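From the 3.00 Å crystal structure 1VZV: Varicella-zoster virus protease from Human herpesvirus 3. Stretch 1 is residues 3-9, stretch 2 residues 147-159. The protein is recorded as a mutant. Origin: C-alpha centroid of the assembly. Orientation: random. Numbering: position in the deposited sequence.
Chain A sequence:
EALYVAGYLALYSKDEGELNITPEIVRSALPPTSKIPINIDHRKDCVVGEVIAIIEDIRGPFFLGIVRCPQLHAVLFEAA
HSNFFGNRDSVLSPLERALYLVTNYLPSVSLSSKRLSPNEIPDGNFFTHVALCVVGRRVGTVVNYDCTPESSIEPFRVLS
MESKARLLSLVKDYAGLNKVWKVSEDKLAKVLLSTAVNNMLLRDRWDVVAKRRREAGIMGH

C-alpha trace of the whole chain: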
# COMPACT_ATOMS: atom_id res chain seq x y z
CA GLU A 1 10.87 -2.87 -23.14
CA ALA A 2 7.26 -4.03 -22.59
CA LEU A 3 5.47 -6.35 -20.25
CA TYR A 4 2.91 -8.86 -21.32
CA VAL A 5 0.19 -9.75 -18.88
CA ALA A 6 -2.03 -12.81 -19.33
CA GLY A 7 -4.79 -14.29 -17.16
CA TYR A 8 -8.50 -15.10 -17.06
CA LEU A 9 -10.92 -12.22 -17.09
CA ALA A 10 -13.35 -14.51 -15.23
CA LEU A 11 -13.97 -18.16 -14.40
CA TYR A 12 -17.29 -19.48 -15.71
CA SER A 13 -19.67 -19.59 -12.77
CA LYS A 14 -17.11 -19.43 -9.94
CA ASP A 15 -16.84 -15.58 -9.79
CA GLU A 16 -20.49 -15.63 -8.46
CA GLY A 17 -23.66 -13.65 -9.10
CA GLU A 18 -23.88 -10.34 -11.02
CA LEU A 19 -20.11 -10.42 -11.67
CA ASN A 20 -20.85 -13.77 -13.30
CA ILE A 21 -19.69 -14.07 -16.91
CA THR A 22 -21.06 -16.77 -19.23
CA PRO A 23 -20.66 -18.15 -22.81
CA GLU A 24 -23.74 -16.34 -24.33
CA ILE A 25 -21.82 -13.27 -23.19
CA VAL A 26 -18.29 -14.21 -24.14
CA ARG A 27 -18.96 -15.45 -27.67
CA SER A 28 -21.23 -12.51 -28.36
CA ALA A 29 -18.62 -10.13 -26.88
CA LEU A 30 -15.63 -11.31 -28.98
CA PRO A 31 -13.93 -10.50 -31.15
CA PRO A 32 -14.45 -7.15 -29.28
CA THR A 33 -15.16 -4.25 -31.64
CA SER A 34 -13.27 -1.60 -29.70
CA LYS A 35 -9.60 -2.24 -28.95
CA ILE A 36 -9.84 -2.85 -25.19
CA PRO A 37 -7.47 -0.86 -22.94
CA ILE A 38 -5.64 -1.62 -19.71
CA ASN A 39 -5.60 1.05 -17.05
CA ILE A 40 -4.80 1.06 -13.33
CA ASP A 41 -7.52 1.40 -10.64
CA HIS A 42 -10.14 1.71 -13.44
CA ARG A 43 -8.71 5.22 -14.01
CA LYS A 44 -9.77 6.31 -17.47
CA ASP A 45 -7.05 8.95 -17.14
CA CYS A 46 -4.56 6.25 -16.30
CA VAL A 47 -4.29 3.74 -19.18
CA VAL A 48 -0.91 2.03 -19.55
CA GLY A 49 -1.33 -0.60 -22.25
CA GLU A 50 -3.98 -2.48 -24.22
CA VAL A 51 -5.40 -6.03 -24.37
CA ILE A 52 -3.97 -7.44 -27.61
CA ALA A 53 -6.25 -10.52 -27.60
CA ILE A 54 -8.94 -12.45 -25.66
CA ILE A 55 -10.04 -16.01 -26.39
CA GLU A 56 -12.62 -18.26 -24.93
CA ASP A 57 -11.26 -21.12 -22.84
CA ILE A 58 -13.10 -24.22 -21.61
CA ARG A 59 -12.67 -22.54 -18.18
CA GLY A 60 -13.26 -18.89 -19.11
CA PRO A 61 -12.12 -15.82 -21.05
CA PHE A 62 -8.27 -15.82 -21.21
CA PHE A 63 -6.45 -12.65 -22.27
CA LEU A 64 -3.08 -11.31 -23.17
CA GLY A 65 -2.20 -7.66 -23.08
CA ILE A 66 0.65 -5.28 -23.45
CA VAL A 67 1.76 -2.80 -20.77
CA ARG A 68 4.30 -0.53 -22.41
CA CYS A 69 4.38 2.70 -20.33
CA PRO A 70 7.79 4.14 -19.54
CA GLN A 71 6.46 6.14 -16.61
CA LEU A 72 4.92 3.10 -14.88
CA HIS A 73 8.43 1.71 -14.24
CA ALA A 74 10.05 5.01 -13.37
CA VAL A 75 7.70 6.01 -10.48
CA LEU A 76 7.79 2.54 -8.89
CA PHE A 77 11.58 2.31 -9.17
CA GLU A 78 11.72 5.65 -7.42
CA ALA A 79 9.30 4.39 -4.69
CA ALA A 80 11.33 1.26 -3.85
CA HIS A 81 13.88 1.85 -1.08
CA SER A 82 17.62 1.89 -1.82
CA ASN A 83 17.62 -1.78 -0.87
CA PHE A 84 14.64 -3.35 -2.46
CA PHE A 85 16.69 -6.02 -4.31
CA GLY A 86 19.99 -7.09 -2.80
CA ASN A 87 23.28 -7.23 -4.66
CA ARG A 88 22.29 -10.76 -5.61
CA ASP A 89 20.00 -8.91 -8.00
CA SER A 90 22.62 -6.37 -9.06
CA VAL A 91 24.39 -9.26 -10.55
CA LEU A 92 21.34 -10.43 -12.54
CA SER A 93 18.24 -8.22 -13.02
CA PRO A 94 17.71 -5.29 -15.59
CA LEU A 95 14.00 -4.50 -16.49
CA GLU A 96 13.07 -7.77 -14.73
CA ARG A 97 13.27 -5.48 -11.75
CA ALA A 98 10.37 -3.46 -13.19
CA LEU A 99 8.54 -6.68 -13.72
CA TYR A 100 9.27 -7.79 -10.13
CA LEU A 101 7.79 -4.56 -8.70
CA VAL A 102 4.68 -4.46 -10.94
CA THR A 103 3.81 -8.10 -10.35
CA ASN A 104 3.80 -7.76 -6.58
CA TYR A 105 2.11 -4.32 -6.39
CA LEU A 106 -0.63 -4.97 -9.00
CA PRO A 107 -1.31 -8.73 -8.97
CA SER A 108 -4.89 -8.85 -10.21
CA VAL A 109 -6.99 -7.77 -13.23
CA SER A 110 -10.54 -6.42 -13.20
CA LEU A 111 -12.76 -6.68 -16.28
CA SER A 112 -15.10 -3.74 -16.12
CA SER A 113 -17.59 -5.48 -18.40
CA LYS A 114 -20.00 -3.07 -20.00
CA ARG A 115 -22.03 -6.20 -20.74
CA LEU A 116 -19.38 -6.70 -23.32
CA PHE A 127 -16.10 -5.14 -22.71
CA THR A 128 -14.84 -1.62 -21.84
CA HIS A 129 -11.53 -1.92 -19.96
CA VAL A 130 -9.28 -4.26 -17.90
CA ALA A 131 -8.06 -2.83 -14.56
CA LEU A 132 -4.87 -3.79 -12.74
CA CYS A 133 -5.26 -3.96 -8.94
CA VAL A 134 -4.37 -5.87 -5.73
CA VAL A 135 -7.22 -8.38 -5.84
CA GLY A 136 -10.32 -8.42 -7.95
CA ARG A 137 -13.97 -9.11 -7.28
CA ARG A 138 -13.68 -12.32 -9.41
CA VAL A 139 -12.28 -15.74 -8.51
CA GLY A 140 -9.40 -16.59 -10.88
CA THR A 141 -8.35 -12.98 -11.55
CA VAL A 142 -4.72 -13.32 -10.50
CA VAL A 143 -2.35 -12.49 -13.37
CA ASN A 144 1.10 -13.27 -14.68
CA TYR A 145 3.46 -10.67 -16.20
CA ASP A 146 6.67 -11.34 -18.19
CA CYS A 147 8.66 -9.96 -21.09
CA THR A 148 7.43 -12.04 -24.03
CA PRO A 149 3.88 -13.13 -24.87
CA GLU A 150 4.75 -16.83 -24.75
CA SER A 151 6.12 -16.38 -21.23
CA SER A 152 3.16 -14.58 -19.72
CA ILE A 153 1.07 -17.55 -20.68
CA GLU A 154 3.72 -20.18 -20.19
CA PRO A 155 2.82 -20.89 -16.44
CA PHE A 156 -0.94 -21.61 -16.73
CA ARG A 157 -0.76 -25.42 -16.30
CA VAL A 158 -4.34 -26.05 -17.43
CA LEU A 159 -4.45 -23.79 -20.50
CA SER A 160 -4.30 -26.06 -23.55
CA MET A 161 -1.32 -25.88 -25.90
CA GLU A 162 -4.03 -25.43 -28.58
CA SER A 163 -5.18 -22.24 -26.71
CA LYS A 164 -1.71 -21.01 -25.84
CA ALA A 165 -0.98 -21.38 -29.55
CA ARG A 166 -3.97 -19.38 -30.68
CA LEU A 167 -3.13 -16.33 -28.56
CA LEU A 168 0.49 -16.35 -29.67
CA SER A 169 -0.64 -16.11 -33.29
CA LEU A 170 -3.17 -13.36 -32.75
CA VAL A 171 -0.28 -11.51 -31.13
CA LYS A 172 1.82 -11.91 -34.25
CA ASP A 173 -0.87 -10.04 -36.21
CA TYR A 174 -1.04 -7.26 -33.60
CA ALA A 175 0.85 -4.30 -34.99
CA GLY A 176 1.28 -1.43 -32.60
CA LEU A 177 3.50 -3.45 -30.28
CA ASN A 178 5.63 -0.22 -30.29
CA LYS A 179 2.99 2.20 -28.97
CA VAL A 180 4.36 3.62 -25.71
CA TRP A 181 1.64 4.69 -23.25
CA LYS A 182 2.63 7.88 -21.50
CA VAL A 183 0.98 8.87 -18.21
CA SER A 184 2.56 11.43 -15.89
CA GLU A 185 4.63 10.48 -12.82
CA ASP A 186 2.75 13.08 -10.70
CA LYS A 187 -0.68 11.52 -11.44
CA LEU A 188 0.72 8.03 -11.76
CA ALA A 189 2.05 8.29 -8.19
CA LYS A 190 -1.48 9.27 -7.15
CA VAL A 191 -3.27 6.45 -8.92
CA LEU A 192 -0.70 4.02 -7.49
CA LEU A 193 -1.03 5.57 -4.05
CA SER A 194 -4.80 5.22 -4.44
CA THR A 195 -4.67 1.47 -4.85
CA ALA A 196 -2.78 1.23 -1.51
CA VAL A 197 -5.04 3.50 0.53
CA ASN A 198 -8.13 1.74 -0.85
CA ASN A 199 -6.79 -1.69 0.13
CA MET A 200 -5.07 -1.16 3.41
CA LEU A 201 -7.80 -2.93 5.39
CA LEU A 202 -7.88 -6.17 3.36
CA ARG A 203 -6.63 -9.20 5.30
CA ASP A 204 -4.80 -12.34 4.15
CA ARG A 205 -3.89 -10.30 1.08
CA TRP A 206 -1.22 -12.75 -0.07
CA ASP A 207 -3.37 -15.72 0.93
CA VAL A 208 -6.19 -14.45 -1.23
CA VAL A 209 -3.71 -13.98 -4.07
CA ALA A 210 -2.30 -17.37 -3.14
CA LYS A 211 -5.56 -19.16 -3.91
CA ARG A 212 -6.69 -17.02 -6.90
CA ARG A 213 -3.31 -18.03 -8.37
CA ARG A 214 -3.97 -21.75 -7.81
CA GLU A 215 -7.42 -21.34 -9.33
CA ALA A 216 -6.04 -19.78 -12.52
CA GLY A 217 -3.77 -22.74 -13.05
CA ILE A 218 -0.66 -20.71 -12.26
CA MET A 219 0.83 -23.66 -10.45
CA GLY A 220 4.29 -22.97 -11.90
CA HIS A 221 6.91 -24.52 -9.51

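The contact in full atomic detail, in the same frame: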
# COMPACT_ATOMS: atom_id res chain seq x y z
N LEU A 3 5.84 -5.28 -21.13
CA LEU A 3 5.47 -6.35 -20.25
C LEU A 3 4.23 -6.91 -20.88
O LEU A 3 3.44 -6.18 -21.48
CB LEU A 3 5.12 -5.82 -18.88
CG LEU A 3 6.22 -5.53 -17.86
CD1 LEU A 3 7.28 -4.61 -18.48
CD2 LEU A 3 5.60 -4.92 -16.59
N TYR A 4 4.08 -8.21 -20.80
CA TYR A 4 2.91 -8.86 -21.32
C TYR A 4 2.28 -9.42 -20.09
O TYR A 4 2.98 -9.89 -19.19
CB TYR A 4 3.30 -9.98 -22.27
CG TYR A 4 3.89 -9.42 -23.51
CD1 TYR A 4 5.23 -9.02 -23.53
CD2 TYR A 4 3.09 -9.14 -24.61
CE1 TYR A 4 5.74 -8.35 -24.61
CE2 TYR A 4 3.61 -8.46 -25.70
CZ TYR A 4 4.93 -8.07 -25.68
OH TYR A 4 5.43 -7.37 -26.74
N VAL A 5 0.97 -9.26 -20.00
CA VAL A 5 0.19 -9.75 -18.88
C VAL A 5 -0.81 -10.71 -19.50
O VAL A 5 -1.31 -10.45 -20.59
CB VAL A 5 -0.58 -8.61 -18.23
CG1 VAL A 5 -1.18 -9.04 -16.93
CG2 VAL A 5 0.30 -7.42 -18.04
N ALA A 6 -1.06 -11.84 -18.84
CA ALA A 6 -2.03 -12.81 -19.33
C ALA A 6 -2.74 -13.44 -18.13
O ALA A 6 -2.12 -13.64 -17.09
CB ALA A 6 -1.35 -13.87 -20.17
N GLY A 7 -4.03 -13.70 -18.26
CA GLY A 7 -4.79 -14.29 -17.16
C GLY A 7 -6.22 -14.41 -17.61
O GLY A 7 -6.55 -14.06 -18.74
N TYR A 8 -7.09 -14.94 -16.75
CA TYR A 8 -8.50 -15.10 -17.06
C TYR A 8 -9.28 -13.90 -16.59
O TYR A 8 -9.17 -13.49 -15.44
CB TYR A 8 -9.10 -16.28 -16.33
CG TYR A 8 -8.57 -17.64 -16.69
CD1 TYR A 8 -9.10 -18.34 -17.75
CD2 TYR A 8 -7.64 -18.27 -15.89
CE1 TYR A 8 -8.75 -19.61 -18.00
CE2 TYR A 8 -7.27 -19.55 -16.13
CZ TYR A 8 -7.83 -20.21 -17.19
OH TYR A 8 -7.51 -21.53 -17.42
N LEU A 9 -10.11 -13.37 -17.46
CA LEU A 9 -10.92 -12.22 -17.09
C LEU A 9 -11.92 -12.67 -16.04
O LEU A 9 -12.28 -11.90 -15.14
CB LEU A 9 -11.66 -11.68 -18.32
CG LEU A 9 -11.06 -10.53 -19.12
CD1 LEU A 9 -9.60 -10.40 -18.84
CD2 LEU A 9 -11.33 -10.71 -20.61
N CYS A 147 8.24 -10.79 -19.98
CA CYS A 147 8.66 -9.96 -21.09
C CYS A 147 8.57 -10.54 -22.48
O CYS A 147 9.34 -10.14 -23.34
CB CYS A 147 10.04 -9.38 -20.86
SG CYS A 147 10.82 -10.10 -19.46
N THR A 148 7.64 -11.45 -22.72
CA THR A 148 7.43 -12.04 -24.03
C THR A 148 6.06 -12.68 -23.92
O THR A 148 5.78 -13.37 -22.94
CB THR A 148 8.39 -13.17 -24.30
OG1 THR A 148 8.17 -14.19 -23.33
CG2 THR A 148 9.83 -12.73 -24.23
N PRO A 149 5.21 -12.52 -24.94
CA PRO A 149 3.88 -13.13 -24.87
C PRO A 149 3.86 -14.60 -24.48
O PRO A 149 3.08 -15.00 -23.61
CB PRO A 149 3.34 -12.92 -26.28
CG PRO A 149 4.55 -12.88 -27.08
CD PRO A 149 5.44 -11.99 -26.28
N GLU A 150 4.75 -15.40 -25.06
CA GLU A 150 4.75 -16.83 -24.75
C GLU A 150 5.17 -17.15 -23.34
O GLU A 150 5.03 -18.29 -22.90
CB GLU A 150 5.57 -17.63 -25.76
CG GLU A 150 7.06 -17.55 -25.54
CD GLU A 150 7.71 -16.41 -26.31
OE1 GLU A 150 6.97 -15.55 -26.84
OE2 GLU A 150 8.97 -16.41 -26.39
N SER A 151 5.70 -16.17 -22.62
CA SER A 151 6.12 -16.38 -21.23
C SER A 151 5.06 -15.97 -20.22
O SER A 151 5.04 -16.47 -19.09
CB SER A 151 7.40 -15.64 -20.96
OG SER A 151 8.41 -16.18 -21.76
N SER A 152 4.21 -15.04 -20.60
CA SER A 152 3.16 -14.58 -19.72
C SER A 152 2.20 -15.72 -19.55
O SER A 152 1.76 -16.02 -18.46
CB SER A 152 2.47 -13.43 -20.40
OG SER A 152 3.48 -12.61 -20.95
N ILE A 153 1.98 -16.42 -20.65
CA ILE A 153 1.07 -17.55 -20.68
C ILE A 153 1.73 -18.88 -20.41
O ILE A 153 1.04 -19.88 -20.21
CB ILE A 153 0.37 -17.68 -22.03
CG1 ILE A 153 1.39 -17.95 -23.14
CG2 ILE A 153 -0.43 -16.42 -22.33
CD1 ILE A 153 0.74 -18.21 -24.47
N GLU A 154 3.05 -18.92 -20.41
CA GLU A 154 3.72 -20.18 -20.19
C GLU A 154 3.37 -20.97 -18.91
O GLU A 154 3.33 -22.21 -18.96
CB GLU A 154 5.21 -19.99 -20.29
CG GLU A 154 5.91 -21.29 -20.22
CD GLU A 154 7.29 -21.16 -19.66
OE1 GLU A 154 7.39 -20.73 -18.48
OE2 GLU A 154 8.25 -21.49 -20.39
N PRO A 155 3.16 -20.28 -17.75
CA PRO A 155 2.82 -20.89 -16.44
C PRO A 155 1.41 -21.38 -16.12
O PRO A 155 1.20 -21.92 -15.03
CB PRO A 155 3.24 -19.81 -15.45
CG PRO A 155 2.98 -18.56 -16.18
CD PRO A 155 3.55 -18.87 -17.54
N PHE A 156 0.43 -21.13 -16.98
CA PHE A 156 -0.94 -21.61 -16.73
C PHE A 156 -0.98 -23.08 -17.08
O PHE A 156 -1.18 -23.42 -18.24
CB PHE A 156 -1.91 -20.84 -17.61
CG PHE A 156 -2.00 -19.39 -17.27
CD1 PHE A 156 -2.86 -18.94 -16.28
CD2 PHE A 156 -1.15 -18.47 -17.88
CE1 PHE A 156 -2.86 -17.63 -15.90
CE2 PHE A 156 -1.15 -17.15 -17.49
CZ PHE A 156 -2.01 -16.73 -16.50
N ARG A 157 -0.82 -23.96 -16.08
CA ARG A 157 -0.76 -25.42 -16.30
C ARG A 157 -1.94 -26.13 -16.93
O ARG A 157 -1.80 -27.24 -17.42
CB ARG A 157 -0.39 -26.13 -15.01
CG ARG A 157 0.93 -25.66 -14.36
CD ARG A 157 1.44 -26.73 -13.38
NE ARG A 157 2.34 -26.22 -12.34
CZ ARG A 157 2.94 -26.99 -11.43
NH1 ARG A 157 2.76 -28.31 -11.45
NH2 ARG A 157 3.74 -26.45 -10.50
N VAL A 158 -3.11 -25.50 -16.86
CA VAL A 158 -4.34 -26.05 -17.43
C VAL A 158 -4.63 -25.59 -18.88
O VAL A 158 -5.19 -26.33 -19.69
CB VAL A 158 -5.60 -25.73 -16.54
CG1 VAL A 158 -5.50 -26.45 -15.19
CG2 VAL A 158 -5.72 -24.21 -16.32
N LEU A 159 -4.24 -24.36 -19.19
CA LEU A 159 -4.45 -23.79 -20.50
C LEU A 159 -3.84 -24.69 -21.58
O LEU A 159 -2.65 -24.94 -21.60
CB LEU A 159 -3.85 -22.38 -20.56
CG LEU A 159 -4.20 -21.59 -21.81
CD1 LEU A 159 -5.70 -21.32 -21.80
CD2 LEU A 159 -3.39 -20.31 -21.91

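How does the start of stretch 2 meet the strand? It does so on the ring of Tyr 4, whose CA-to-CB bond points toward stretch 2 and whose chi1 is m. The side chains of Cys 147 and Thr 148 leave CA in the other direction, so these residues offer backbone: Tyr 4 CD1 lies 3.8 Å from Cys 147 C and 3.5 Å from Thr 148 N. Pro 149 then lies over one face of the ring. Its CD sits 3.8 Å from the centroid of the Tyr 4 ring, almost on the ring normal, a CH-pi contact. Proline suits this place twice over, since its ring carries a CD on the backbone nitrogen to rest on the aromatic face, and its fixed phi fits the first turn of a helix.

What keeps the helix start in shape while it packs there? Thr 148 occupies the N-cap position and its OG1 accepts a weak capping bond from Ser 151 N, although the modelled place of OG1 is not very sure. The backbone adds a firmer tie, Ser 151 N to Thr 148 O at 2.8 Å. Glu 150 and Ser 151 make no contact with the strand, and Glu 150 is exposed, as befits a charged side chain.

Why is a small polar residue buried at Ser 152? Its side chain points toward the strand, where OG comes 2.9 Å from Tyr 4 CB, a tight approach but not a hydrogen bond. The hydroxyl is satisfied within its own stretch: Ser 152 OG donates to Thr 148 O at 3.1 Å. The short side chain lets the backbones draw close, with the CA atoms of Ala 6 and Ser 152 5.5 Å apart. Ala 6, equally compact, places its CB 3.9 Å from Ser 152 CB and 3.5 Å from Ile 153 CG2, while the end of the Ile 153 side chain leads away.

How does stretch 2 regain the strand after Ser 152? A type I turn from Ile 153 to Phe 156 carries Glu 154 and Pro 155 clear of the strand and brings the Phe 156 ring back toward it. Phe 156 CZ lies 3.1 Å from Ala 6 O, which sits at the ring edge, and 3.8 Å from Gly 7 CA, so that the ring packs against the glycine backbone. Farther along, Tyr 8 CE2 approaches Phe 156 CD1 at 4.5 Å, and Tyr 8 OH reaches Val 158 CG2 at 3.4 Å. With 500 Å² buried and no hydrogen bond across, the contact rests on packing.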